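Local atomic coordinates of uridylate-specific endoribonuclease nsp11 (Prrsv 16244b, PDB entry 5EYI), a protein that probably acts as an endoribonuclease that degrades 5'-polyuridines formed during viral RNA replication, preventing activation of host double-stranded RNA sensors. Residues V104-R109 and M204-E209; G108-D113 and L180-L185; T140-C145 and A173-C178. The protein carries 1 engineered substitution. All blocks are in the same frame, centred on the assembly; numbering follows the deposited sequence.

Contact 1: residues V104-R109 and M204-E209; sequences VFSTGR and MLDFKE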
ATOM      1  N   VAL A 104       6.216  11.211 -11.222  1.00 24.72           N
ATOM      2  CA  VAL A 104       7.598  11.249 -10.749  1.00 24.88           C
ATOM      3  C   VAL A 104       8.477  10.597 -11.816  1.00 22.13           C
ATOM      4  O   VAL A 104       7.983   9.875 -12.697  1.00 20.06           O
ATOM      5  CB  VAL A 104       7.797  10.627  -9.334  1.00 26.81           C
ATOM      6  CG1 VAL A 104       6.846  11.272  -8.337  1.00 28.49           C
ATOM      7  CG2 VAL A 104       7.603   9.125  -9.309  1.00 27.59           C
ATOM      8  N   PHE A 105       9.778  10.864 -11.733  1.00 20.54           N
ATOM      9  CA  PHE A 105      10.722  10.425 -12.755  1.00 19.82           C
ATOM     10  C   PHE A 105      11.844   9.587 -12.175  1.00 19.00           C
ATOM     11  O   PHE A 105      12.331   9.855 -11.084  1.00 19.64           O
ATOM     12  CB  PHE A 105      11.282  11.640 -13.502  1.00 19.83           C
ATOM     13  CG  PHE A 105      10.289  12.273 -14.434  1.00 20.05           C
ATOM     14  CD1 PHE A 105      10.057  11.724 -15.684  1.00 20.00           C
ATOM     15  CD2 PHE A 105       9.572  13.399 -14.055  1.00 20.08           C
ATOM     16  CE1 PHE A 105       9.129  12.287 -16.543  1.00 20.62           C
ATOM     17  CE2 PHE A 105       8.641  13.965 -14.909  1.00 20.04           C
ATOM     18  CZ  PHE A 105       8.422  13.414 -16.155  1.00 20.36           C
ATOM     19  N   SER A 106      12.250   8.565 -12.912  1.00 18.41           N
ATOM     20  CA  SER A 106      13.487   7.850 -12.628  1.00 17.97           C
ATOM     21  C   SER A 106      14.658   8.788 -12.883  1.00 17.81           C
ATOM     22  O   SER A 106      14.596   9.652 -13.759  1.00 17.93           O
ATOM     23  CB  SER A 106      13.620   6.617 -13.515  1.00 17.88           C
ATOM     24  OG  SER A 106      12.655   5.648 -13.170  1.00 18.40           O
ATOM     25  N   THR A 107      15.738   8.587 -12.140  1.00 17.68           N
ATOM     26  CA  THR A 107      16.843   9.549 -12.087  1.00 17.67           C
ATOM     27  C   THR A 107      18.010   9.254 -13.015  1.00 17.76           C
ATOM     28  O   THR A 107      18.966  10.029 -13.054  1.00 18.66           O
ATOM     29  CB  THR A 107      17.384   9.626 -10.658  1.00 17.50           C
ATOM     30  OG1 THR A 107      17.759   8.311 -10.229  1.00 17.29           O
ATOM     31  CG2 THR A 107      16.325  10.185  -9.737  1.00 17.65           C
ATOM     32  N   GLY A 108      17.953   8.140 -13.743  1.00 17.92           N
ATOM     33  CA  GLY A 108      19.056   7.712 -14.605  1.00 17.31           C
ATOM     34  C   GLY A 108      20.116   6.882 -13.911  1.00 17.30           C
ATOM     35  O   GLY A 108      21.064   6.414 -14.564  1.00 16.39           O
ATOM     36  N   ARG A 109      19.966   6.663 -12.605  1.00 17.34           N
ATOM     37  CA  ARG A 109      20.992   5.943 -11.837  1.00 18.04           C
ATOM     38  C   ARG A 109      21.115   4.479 -12.238  1.00 19.05           C
ATOM     39  O   ARG A 109      22.234   3.934 -12.295  1.00 18.55           O
ATOM     40  CB  ARG A 109      20.728   6.051 -10.340  1.00 17.94           C
ATOM     41  CG  ARG A 109      21.252   7.350  -9.774  1.00 17.99           C
ATOM     42  CD  ARG A 109      20.989   7.453  -8.298  1.00 17.67           C
ATOM     43  NE  ARG A 109      19.596   7.748  -8.006  1.00 17.58           N
ATOM     44  CZ  ARG A 109      19.127   8.019  -6.791  1.00 17.54           C
ATOM     45  NH1 ARG A 109      19.960   8.055  -5.748  1.00 17.32           N
ATOM     46  NH2 ARG A 109      17.832   8.273  -6.624  1.00 16.92           N
ATOM     47  N   MET A 204       1.988   7.962 -10.886  1.00 25.25           N
ATOM     48  CA  MET A 204       2.742   7.648 -12.075  1.00 24.95           C
ATOM     49  C   MET A 204       4.234   7.783 -11.806  1.00 23.69           C
ATOM     50  O   MET A 204       4.668   8.668 -11.053  1.00 22.02           O
ATOM     51  CB  MET A 204       2.293   8.529 -13.240  1.00 26.44           C
ATOM     52  CG  MET A 204       1.004   8.042 -13.892  1.00 27.94           C
ATOM     53  SD  MET A 204       0.625   9.028 -15.339  1.00 32.03           S
ATOM     54  CE  MET A 204      -0.149   7.820 -16.410  1.00 31.48           C
ATOM     55  N   LEU A 205       4.990   6.864 -12.414  1.00 22.23           N
ATOM     56  CA  LEU A 205       6.448   6.875 -12.427  1.00 21.27           C
ATOM     57  C   LEU A 205       6.862   6.721 -13.877  1.00 20.33           C
ATOM     58  O   LEU A 205       6.514   5.716 -14.511  1.00 18.69           O
ATOM     59  CB  LEU A 205       6.995   5.727 -11.586  1.00 21.38           C
ATOM     60  CG  LEU A 205       8.485   5.394 -11.654  1.00 22.07           C
ATOM     61  CD1 LEU A 205       9.372   6.617 -11.480  1.00 22.27           C
ATOM     62  CD2 LEU A 205       8.805   4.368 -10.585  1.00 22.76           C
ATOM     63  N   ASP A 206       7.566   7.726 -14.410  1.00 20.10           N
ATOM     64  CA  ASP A 206       7.916   7.783 -15.843  1.00 19.55           C
ATOM     65  C   ASP A 206       6.669   7.651 -16.734  1.00 19.41           C
ATOM     66  O   ASP A 206       6.715   7.003 -17.770  1.00 18.01           O
ATOM     67  CB  ASP A 206       8.955   6.692 -16.202  1.00 19.58           C
ATOM     68  CG  ASP A 206      10.243   6.809 -15.401  1.00 19.68           C
ATOM     69  OD1 ASP A 206      10.655   7.947 -15.090  1.00 19.47           O
ATOM     70  OD2 ASP A 206      10.868   5.764 -15.104  1.00 19.81           O
ATOM     71  N   PHE A 207       5.565   8.261 -16.307  1.00 20.06           N
ATOM     72  CA  PHE A 207       4.248   8.150 -16.963  1.00 21.35           C
ATOM     73  C   PHE A 207       3.616   6.748 -16.996  1.00 23.08           C
ATOM     74  O   PHE A 207       2.712   6.509 -17.777  1.00 24.59           O
ATOM     75  CB  PHE A 207       4.280   8.737 -18.386  1.00 21.01           C
ATOM     76  CG  PHE A 207       4.729  10.172 -18.439  1.00 20.89           C
ATOM     77  CD1 PHE A 207       3.873  11.196 -18.040  1.00 20.23           C
ATOM     78  CD2 PHE A 207       5.999  10.502 -18.901  1.00 20.83           C
ATOM     79  CE1 PHE A 207       4.274  12.519 -18.098  1.00 20.31           C
ATOM     80  CE2 PHE A 207       6.407  11.828 -18.959  1.00 20.99           C
ATOM     81  CZ  PHE A 207       5.539  12.840 -18.559  1.00 20.65           C
ATOM     82  N   LYS A 208       4.063   5.835 -16.143  1.00 24.05           N
ATOM     83  CA  LYS A 208       3.476   4.509 -16.039  1.00 26.03           C
ATOM     84  C   LYS A 208       2.666   4.488 -14.751  1.00 25.45           C
ATOM     85  O   LYS A 208       3.169   4.869 -13.700  1.00 23.22           O
ATOM     86  CB  LYS A 208       4.582   3.456 -16.022  1.00 28.75           C
ATOM     87  CG  LYS A 208       4.189   2.054 -15.586  1.00 32.52           C
ATOM     88  CD  LYS A 208       3.709   1.193 -16.732  1.00 36.62           C
ATOM     89  CE  LYS A 208       4.875   0.578 -17.490  1.00 40.38           C
ATOM     90  NZ  LYS A 208       5.486  -0.571 -16.760  1.00 43.66           N
ATOM     91  N   GLU A 209       1.420   4.033 -14.837  1.00 27.00           N
ATOM     92  CA  GLU A 209       0.563   3.879 -13.656  1.00 28.13           C
ATOM     93  C   GLU A 209       1.135   2.819 -12.736  1.00 25.12           C
ATOM     94  O   GLU A 209       1.346   1.685 -13.146  1.00 24.28           O
ATOM     95  CB  GLU A 209      -0.864   3.487 -14.056  1.00 31.89           C
ATOM     96  CG  GLU A 209      -1.662   4.611 -14.704  1.00 35.12           C
ATOM     97  CD  GLU A 209      -2.166   5.664 -13.723  1.00 39.50           C
ATOM     98  OE1 GLU A 209      -2.820   6.619 -14.201  1.00 44.36           O
ATOM     99  OE2 GLU A 209      -1.922   5.558 -12.488  1.00 43.50           O
TER
HETATM  100  O   HOH W   1      13.003   9.315 -16.167  1.00 17.27           O
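Val104 meets Met204 and Leu205 through its backbone. Its N donates to Met204 O at 3.0 Å, while its O accepts from Asp206 N at 2.8 Å. Both bonds flank Leu205, the pattern of a single parallel bridge, and Val104 CG2 lies 3.8 Å from Leu205 CD1.

At Phe105 the backbone passes Asp206 and the ring reaches Phe207. CE1 of Phe105 comes 3.7 Å from Phe207 CE2, and the planes stand at 82°, an offset edge-to-face pair in which Phe105 supplies the edge.

Ser106 takes hold of the Asp206 carboxylate at both oxygens. Asp206 CG lies anti to its carbonyl carbon (chi1 -59°), which brings it to 3.5 Å from Ser106 OG. Ser106 N gives a nearly straight bond (174°) to Asp206 OD1 at 2.8 Å, and its OG donates to Asp206 OD2 at 2.6 Å. Both oxygens are met on their syn sides, and this two-pronged hold would fix the carboxylate's rotation. A water joins Asp206 OD1 to Ser106 O, while Ser161 OG also bonds OD2, so each oxygen of this buried group has two partners.

Asp206 and Phe207, both with positive phi, form the middle of a type I' turn, closed by paired backbone bonds between Leu205 and Lys208. A beta-hairpin with a two-residue type I' loop thus joins strands 198-205 and 208-215, and its tip grips the chain leading to helix 109-112.

Contact 2: residues G108-D113 and L180-L185; sequences GRIEVD and LTDVYL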
ATOM      1  N   GLY A 108      17.953   8.140 -13.743  1.00 17.92           N
ATOM      2  CA  GLY A 108      19.056   7.712 -14.605  1.00 17.31           C
ATOM      3  C   GLY A 108      20.116   6.882 -13.911  1.00 17.30           C
ATOM      4  O   GLY A 108      21.064   6.414 -14.564  1.00 16.39           O
ATOM      5  N   ARG A 109      19.966   6.663 -12.605  1.00 17.34           N
ATOM      6  CA  ARG A 109      20.992   5.943 -11.837  1.00 18.04           C
ATOM      7  C   ARG A 109      21.115   4.479 -12.238  1.00 19.05           C
ATOM      8  O   ARG A 109      22.234   3.934 -12.295  1.00 18.55           O
ATOM      9  CB  ARG A 109      20.728   6.051 -10.340  1.00 17.94           C
ATOM     10  CG  ARG A 109      21.252   7.350  -9.774  1.00 17.99           C
ATOM     11  CD  ARG A 109      20.989   7.453  -8.298  1.00 17.67           C
ATOM     12  NE  ARG A 109      19.596   7.748  -8.006  1.00 17.58           N
ATOM     13  CZ  ARG A 109      19.127   8.019  -6.791  1.00 17.54           C
ATOM     14  NH1 ARG A 109      19.960   8.055  -5.748  1.00 17.32           N
ATOM     15  NH2 ARG A 109      17.832   8.273  -6.624  1.00 16.92           N
ATOM     16  N   ILE A 110      19.977   3.846 -12.502  1.00 19.51           N
ATOM     17  CA  ILE A 110      19.987   2.469 -13.002  1.00 21.13           C
ATOM     18  C   ILE A 110      20.765   2.369 -14.332  1.00 21.50           C
ATOM     19  O   ILE A 110      21.621   1.508 -14.478  1.00 20.54           O
ATOM     20  CB  ILE A 110      18.553   1.897 -13.116  1.00 21.54           C
ATOM     21  CG1 ILE A 110      18.001   1.612 -11.714  1.00 21.85           C
ATOM     22  CG2 ILE A 110      18.525   0.611 -13.935  1.00 22.01           C
ATOM     23  CD1 ILE A 110      16.490   1.539 -11.656  1.00 22.56           C
ATOM     24  N   GLU A 111      20.508   3.281 -15.267  1.00 22.73           N
ATOM     25  CA  GLU A 111      21.099   3.180 -16.604  1.00 23.30           C
ATOM     26  C   GLU A 111      22.612   3.380 -16.572  1.00 24.62           C
ATOM     27  O   GLU A 111      23.323   2.681 -17.284  1.00 25.42           O
ATOM     28  CB  GLU A 111      20.441   4.134 -17.603  1.00 23.31           C
ATOM     29  CG  GLU A 111      19.053   3.697 -18.078  1.00 23.37           C
ATOM     30  CD  GLU A 111      17.949   3.958 -17.059  1.00 24.14           C
ATOM     31  OE1 GLU A 111      18.225   4.537 -15.980  1.00 22.94           O
ATOM     32  OE2 GLU A 111      16.796   3.570 -17.338  1.00 24.42           O
ATOM     33  N   VAL A 112      23.105   4.302 -15.744  1.00 26.24           N
ATOM     34  CA  VAL A 112      24.565   4.493 -15.608  1.00 27.52           C
ATOM     35  C   VAL A 112      25.204   3.639 -14.521  1.00 28.29           C
ATOM     36  O   VAL A 112      26.417   3.648 -14.401  1.00 29.81           O
ATOM     37  CB  VAL A 112      24.975   5.975 -15.414  1.00 27.63           C
ATOM     38  CG1 VAL A 112      24.362   6.830 -16.500  1.00 28.07           C
ATOM     39  CG2 VAL A 112      24.601   6.511 -14.046  1.00 27.90           C
ATOM     40  N   ASP A 113      24.393   2.912 -13.750  1.00 29.18           N
ATOM     41  CA  ASP A 113      24.842   2.091 -12.620  1.00 29.88           C
ATOM     42  C   ASP A 113      25.486   2.907 -11.497  1.00 30.11           C
ATOM     43  O   ASP A 113      26.439   2.459 -10.852  1.00 31.04           O
ATOM     44  CB  ASP A 113      25.778   0.955 -13.085  1.00 30.39           C
ATOM     45  CG  ASP A 113      25.836  -0.202 -12.096  1.00 30.46           C
ATOM     46  OD1 ASP A 113      24.838  -0.471 -11.399  1.00 30.22           O
ATOM     47  OD2 ASP A 113      26.891  -0.847 -12.015  1.00 30.08           O
ATOM     48  N   LEU A 180      12.242  -2.537  -7.337  1.00 19.96           N
ATOM     49  CA  LEU A 180      13.271  -1.544  -7.107  1.00 20.33           C
ATOM     50  C   LEU A 180      13.081  -0.377  -8.055  1.00 19.07           C
ATOM     51  O   LEU A 180      12.715  -0.582  -9.213  1.00 18.42           O
ATOM     52  CB  LEU A 180      14.623  -2.213  -7.334  1.00 21.80           C
ATOM     53  CG  LEU A 180      15.911  -1.416  -7.177  1.00 22.47           C
ATOM     54  CD1 LEU A 180      17.012  -2.371  -6.715  1.00 23.34           C
ATOM     55  CD2 LEU A 180      16.305  -0.684  -8.457  1.00 22.55           C
ATOM     56  N   THR A 181      13.319   0.838  -7.559  1.00 18.04           N
ATOM     57  CA  THR A 181      13.376   2.036  -8.405  1.00 18.19           C
ATOM     58  C   THR A 181      14.619   2.841  -8.060  1.00 17.93           C
ATOM     59  O   THR A 181      15.304   2.535  -7.088  1.00 17.07           O
ATOM     60  CB  THR A 181      12.138   2.942  -8.228  1.00 18.34           C
ATOM     61  OG1 THR A 181      12.199   3.629  -6.973  1.00 18.24           O
ATOM     62  CG2 THR A 181      10.861   2.129  -8.293  1.00 18.85           C
ATOM     63  N   ASP A 182      14.900   3.857  -8.875  1.00 18.38           N
ATOM     64  CA  ASP A 182      15.916   4.859  -8.545  1.00 18.72           C
ATOM     65  C   ASP A 182      15.346   6.274  -8.390  1.00 19.13           C
ATOM     66  O   ASP A 182      16.059   7.264  -8.592  1.00 19.18           O
ATOM     67  CB  ASP A 182      17.061   4.826  -9.559  1.00 18.96           C
ATOM     68  CG  ASP A 182      16.661   5.301 -10.936  1.00 19.20           C
ATOM     69  OD1 ASP A 182      15.534   5.821 -11.117  1.00 18.53           O
ATOM     70  OD2 ASP A 182      17.505   5.162 -11.841  1.00 19.33           O
ATOM     71  N   VAL A 183      14.070   6.370  -8.014  1.00 19.32           N
ATOM     72  CA  VAL A 183      13.446   7.673  -7.828  1.00 19.98           C
ATOM     73  C   VAL A 183      14.128   8.436  -6.686  1.00 19.25           C
ATOM     74  O   VAL A 183      14.584   7.835  -5.708  1.00 19.39           O
ATOM     75  CB  VAL A 183      11.927   7.591  -7.548  1.00 20.87           C
ATOM     76  CG1 VAL A 183      11.216   6.846  -8.666  1.00 21.65           C
ATOM     77  CG2 VAL A 183      11.635   6.946  -6.202  1.00 21.95           C
ATOM     78  N   TYR A 184      14.182   9.753  -6.828  1.00 18.68           N
ATOM     79  CA  TYR A 184      14.669  10.642  -5.782  1.00 19.14           C
ATOM     80  C   TYR A 184      13.749  10.534  -4.572  1.00 19.03           C
ATOM     81  O   TYR A 184      12.611  10.987  -4.631  1.00 19.11           O
ATOM     82  CB  TYR A 184      14.712  12.079  -6.305  1.00 19.28           C
ATOM     83  CG  TYR A 184      15.273  13.091  -5.336  1.00 19.85           C
ATOM     84  CD1 TYR A 184      14.537  14.214  -4.963  1.00 20.34           C
ATOM     85  CD2 TYR A 184      16.533  12.920  -4.778  1.00 20.24           C
ATOM     86  CE1 TYR A 184      15.052  15.146  -4.072  1.00 20.72           C
ATOM     87  CE2 TYR A 184      17.057  13.852  -3.890  1.00 20.82           C
ATOM     88  CZ  TYR A 184      16.316  14.967  -3.549  1.00 20.46           C
ATOM     89  OH  TYR A 184      16.830  15.880  -2.662  1.00 20.93           O
ATOM     90  N   LEU A 185      14.234   9.905  -3.499  1.00 19.05           N
ATOM     91  CA  LEU A 185      13.373   9.512  -2.371  1.00 20.52           C
ATOM     92  C   LEU A 185      12.563  10.645  -1.706  1.00 21.32           C
ATOM     93  O   LEU A 185      11.446  10.396  -1.221  1.00 20.86           O
ATOM     94  CB  LEU A 185      14.158   8.746  -1.296  1.00 20.78           C
ATOM     95  CG  LEU A 185      14.796   7.398  -1.676  1.00 20.89           C
ATOM     96  CD1 LEU A 185      15.570   6.844  -0.491  1.00 21.32           C
ATOM     97  CD2 LEU A 185      13.738   6.396  -2.106  1.00 21.32           C
TER
HETATM   98  O   HOH W   2      16.520   5.401 -14.284  1.00 17.83           O
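Asp182 turns its CG into the position between backbone N and carbonyl carbon; this chi1 of 68° sets CG toward the start of helix 109-112, and OD2 then meets Ile110 N. Arg109, whose chain bends at chi3 (-75°), runs past it in the opposite direction; Arg109 NE stays 5.1 Å from Asp182 OD2, and the two charged groups do not pair. Instead Arg109 NH2 donates to the backbone O of Asp182 at 2.8 Å, from well above the carbonyl plane. The charge of Arg109 is met elsewhere, by a salt bridge from NH1 to Glu122.

Asp182 OD2 uses its anti lone pair to accept from Ile110 N at 2.9 Å, in a nearly straight bond (172°). This amide belongs to the first helical turn, where the helix dipole would probably favour the negative charge of Asp182. The helix, a short one in the NendoU domain, follows Gly108 at its N-cap and ends in a Schellman motif with Asp113, of positive phi, as C-prime residue.

Glu111 OE1, probably also negative, lies 4.2 Å from Asp182 OD2. A water donates to both oxygens, each at 2.6 Å, accepts from Gly108 N, and may lessen their repulsion. Lys10 balances Glu111 through a salt bridge at OE2. Ile110 CD1 lies against the carboxylate, 3.8 Å from Asp182 CG, and makes its apolar contact with Leu180 CD2 at 3.9 Å, where strand 173-180 ends.

Contact 3: residues T140-C145 and A173-C178; sequences TTVGGC and AAAALC. Engineered in segment 173-178: Ala175 (natural residue Lys).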
ATOM      1  N   THR A 140      17.007 -16.210   7.292  1.00 33.16           N
ATOM      2  CA  THR A 140      17.337 -16.447   5.880  1.00 33.12           C
ATOM      3  C   THR A 140      16.586 -15.509   4.912  1.00 31.89           C
ATOM      4  O   THR A 140      16.569 -15.743   3.698  1.00 30.07           O
ATOM      5  CB  THR A 140      17.048 -17.913   5.474  1.00 32.92           C
ATOM      6  OG1 THR A 140      15.660 -18.213   5.657  1.00 30.79           O
ATOM      7  CG2 THR A 140      17.904 -18.874   6.288  1.00 34.30           C
ATOM      8  N   THR A 141      15.988 -14.441   5.434  1.00 30.96           N
ATOM      9  CA  THR A 141      15.181 -13.563   4.606  1.00 31.42           C
ATOM     10  C   THR A 141      15.759 -12.158   4.604  1.00 30.49           C
ATOM     11  O   THR A 141      16.023 -11.586   5.663  1.00 30.45           O
ATOM     12  CB  THR A 141      13.730 -13.566   5.086  1.00 32.07           C
ATOM     13  OG1 THR A 141      13.231 -14.905   4.985  1.00 33.04           O
ATOM     14  CG2 THR A 141      12.856 -12.636   4.223  1.00 32.71           C
ATOM     15  N   VAL A 142      15.979 -11.618   3.405  1.00 29.38           N
ATOM     16  CA  VAL A 142      16.332 -10.204   3.281  1.00 28.69           C
ATOM     17  C   VAL A 142      15.037  -9.460   2.989  1.00 28.07           C
ATOM     18  O   VAL A 142      14.231  -9.891   2.158  1.00 27.46           O
ATOM     19  CB  VAL A 142      17.495  -9.876   2.291  1.00 28.78           C
ATOM     20  CG1 VAL A 142      17.649 -10.899   1.192  1.00 30.47           C
ATOM     21  CG2 VAL A 142      17.362  -8.472   1.697  1.00 28.11           C
ATOM     22  N   GLY A 143      14.840  -8.367   3.720  1.00 27.50           N
ATOM     23  CA  GLY A 143      13.688  -7.495   3.556  1.00 27.51           C
ATOM     24  C   GLY A 143      14.130  -6.133   3.060  1.00 26.35           C
ATOM     25  O   GLY A 143      15.256  -5.701   3.317  1.00 25.66           O
ATOM     26  N   GLY A 144      13.249  -5.493   2.306  1.00 26.28           N
ATOM     27  CA  GLY A 144      13.328  -4.069   2.035  1.00 27.99           C
ATOM     28  C   GLY A 144      14.517  -3.499   1.267  1.00 28.35           C
ATOM     29  O   GLY A 144      15.129  -2.520   1.686  1.00 32.30           O
ATOM     30  N   CYS A 145      14.813  -4.063   0.117  1.00 26.34           N
ATOM     31  CA  CYS A 145      15.871  -3.530  -0.729  1.00 25.02           C
ATOM     32  C   CYS A 145      15.239  -2.940  -1.965  1.00 23.57           C
ATOM     33  O   CYS A 145      15.446  -3.428  -3.072  1.00 24.92           O
ATOM     34  CB  CYS A 145      16.830  -4.651  -1.084  1.00 24.72           C
ATOM     35  SG  CYS A 145      17.623  -5.277   0.389  1.00 25.47           S
ATOM     36  N   ALA A 173      21.239 -14.900   3.736  1.00 22.72           N
ATOM     37  CA  ALA A 173      19.830 -14.664   3.411  1.00 22.42           C
ATOM     38  C   ALA A 173      19.608 -14.299   1.942  1.00 21.27           C
ATOM     39  O   ALA A 173      20.539 -13.923   1.239  1.00 20.99           O
ATOM     40  CB  ALA A 173      19.288 -13.561   4.311  1.00 21.81           C
ATOM     41  N   ALA A 174      18.356 -14.394   1.517  1.00 21.45           N
ATOM     42  CA  ALA A 174      17.953 -14.088   0.149  1.00 22.27           C
ATOM     43  C   ALA A 174      16.483 -13.699   0.068  1.00 22.29           C
ATOM     44  O   ALA A 174      15.706 -13.966   0.981  1.00 23.96           O
ATOM     45  CB  ALA A 174      18.219 -15.291  -0.746  1.00 22.24           C
ATOM     46  N   ALA A 175      16.122 -13.028  -1.018  1.00 21.85           N
ATOM     47  CA  ALA A 175      14.720 -12.864  -1.416  1.00 21.46           C
ATOM     48  C   ALA A 175      14.670 -12.914  -2.940  1.00 21.46           C
ATOM     49  O   ALA A 175      15.350 -12.130  -3.602  1.00 19.98           O
ATOM     50  CB  ALA A 175      14.142 -11.555  -0.891  1.00 20.95           C
ATOM     51  N   ALA A 176      13.856 -13.827  -3.474  1.00 21.98           N
ATOM     52  CA  ALA A 176      13.841 -14.148  -4.910  1.00 22.85           C
ATOM     53  C   ALA A 176      13.403 -12.994  -5.800  1.00 23.92           C
ATOM     54  O   ALA A 176      13.976 -12.777  -6.866  1.00 23.25           O
ATOM     55  CB  ALA A 176      12.949 -15.358  -5.170  1.00 22.84           C
ATOM     56  N   LEU A 177      12.376 -12.270  -5.365  1.00 25.41           N
ATOM     57  CA  LEU A 177      11.788 -11.214  -6.170  1.00 27.63           C
ATOM     58  C   LEU A 177      11.495 -10.010  -5.299  1.00 27.79           C
ATOM     59  O   LEU A 177      10.801 -10.120  -4.298  1.00 28.42           O
ATOM     60  CB  LEU A 177      10.503 -11.704  -6.846  1.00 28.22           C
ATOM     61  CG  LEU A 177      10.631 -12.866  -7.840  1.00 29.88           C
ATOM     62  CD1 LEU A 177       9.260 -13.393  -8.254  1.00 30.68           C
ATOM     63  CD2 LEU A 177      11.428 -12.464  -9.077  1.00 30.37           C
ATOM     64  N   CYS A 178      12.049  -8.864  -5.679  1.00 27.90           N
ATOM     65  CA  CYS A 178      11.748  -7.623  -5.002  1.00 28.12           C
ATOM     66  C   CYS A 178      11.854  -6.445  -5.981  1.00 24.81           C
ATOM     67  O   CYS A 178      12.706  -6.431  -6.870  1.00 22.97           O
ATOM     68  CB  CYS A 178      12.617  -7.491  -3.741  1.00 30.64           C
ATOM     69  SG  CYS A 178      13.907  -6.246  -3.728  1.00 38.36           S
TER
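Val142 CG1 stands over the backbone of strand 173-175, flanked by the methyls of Ala173 and Ala175, with Ala175 CB 4.1 Å away. It comes 3.4 Å from Ala174 CA, tighter than usual van der Waals contact, and with chi1 at 26°, far from a staggered value, the modelled placement of this branch is doubtful. Beside it, Ala173 CB rests 3.4 Å from Thr140 C. The contact lies in the NendoU domain, where strand 141-143 of one two-stranded antiparallel sheet meets strand 173-180 of another, which pairs with strand 163-169. The axes of strand segments 141-143 and 173-175 come within 4.3 Å at an angle of 59°, and a single parallel bridge joins Thr141 to Ala174.

Ala175 is an engineered replacement of the natural lysine, at a predicted active-site position; His131 and His146 are the other predicted members. The remaining CB lies 3.5 Å from Val142 O, whereas the atoms of the lysine beyond CB are absent here.

Farther along, past the corner at Ala176, Cys178 SG approaches Cys145 O at 3.3 Å, close to the side chain of His146. Val167, on strand 163-169, packs against Val142, Cys145 and Ala175. The neighbouring subunit reaches this end too, its Glu195 packing on Cys178.

At the polar edge the hydrogen bonds across the contact are between backbone atoms. Val142 N makes a weak bond to Ala174 O, and Ala174 N donates to Thr140 O at 3.1 Å.

Overall arrangement
Contacts 1 and 2 lie in the buried middle of the chain and share Gly108 and Arg109, with Thr107 OG1 probably hydrogen-bonded to Asp182 O between them. Each turns on an aspartate that satisfies a backbone amide, Asp206 at a hairpin tip and Asp182 at a helix start, and each includes a bridging water. Contact 3, its centre about 23 Å from the centre of the chain, is partly exposed and relies on backbone bonds and small apolar side chains, with no charged side chain in this engineered form. It holds the changed active-site position and touches contact 2 where Leu180 CD1 packs on Cys145 O, whereas its nearest atoms are about 12 Å from contact 1.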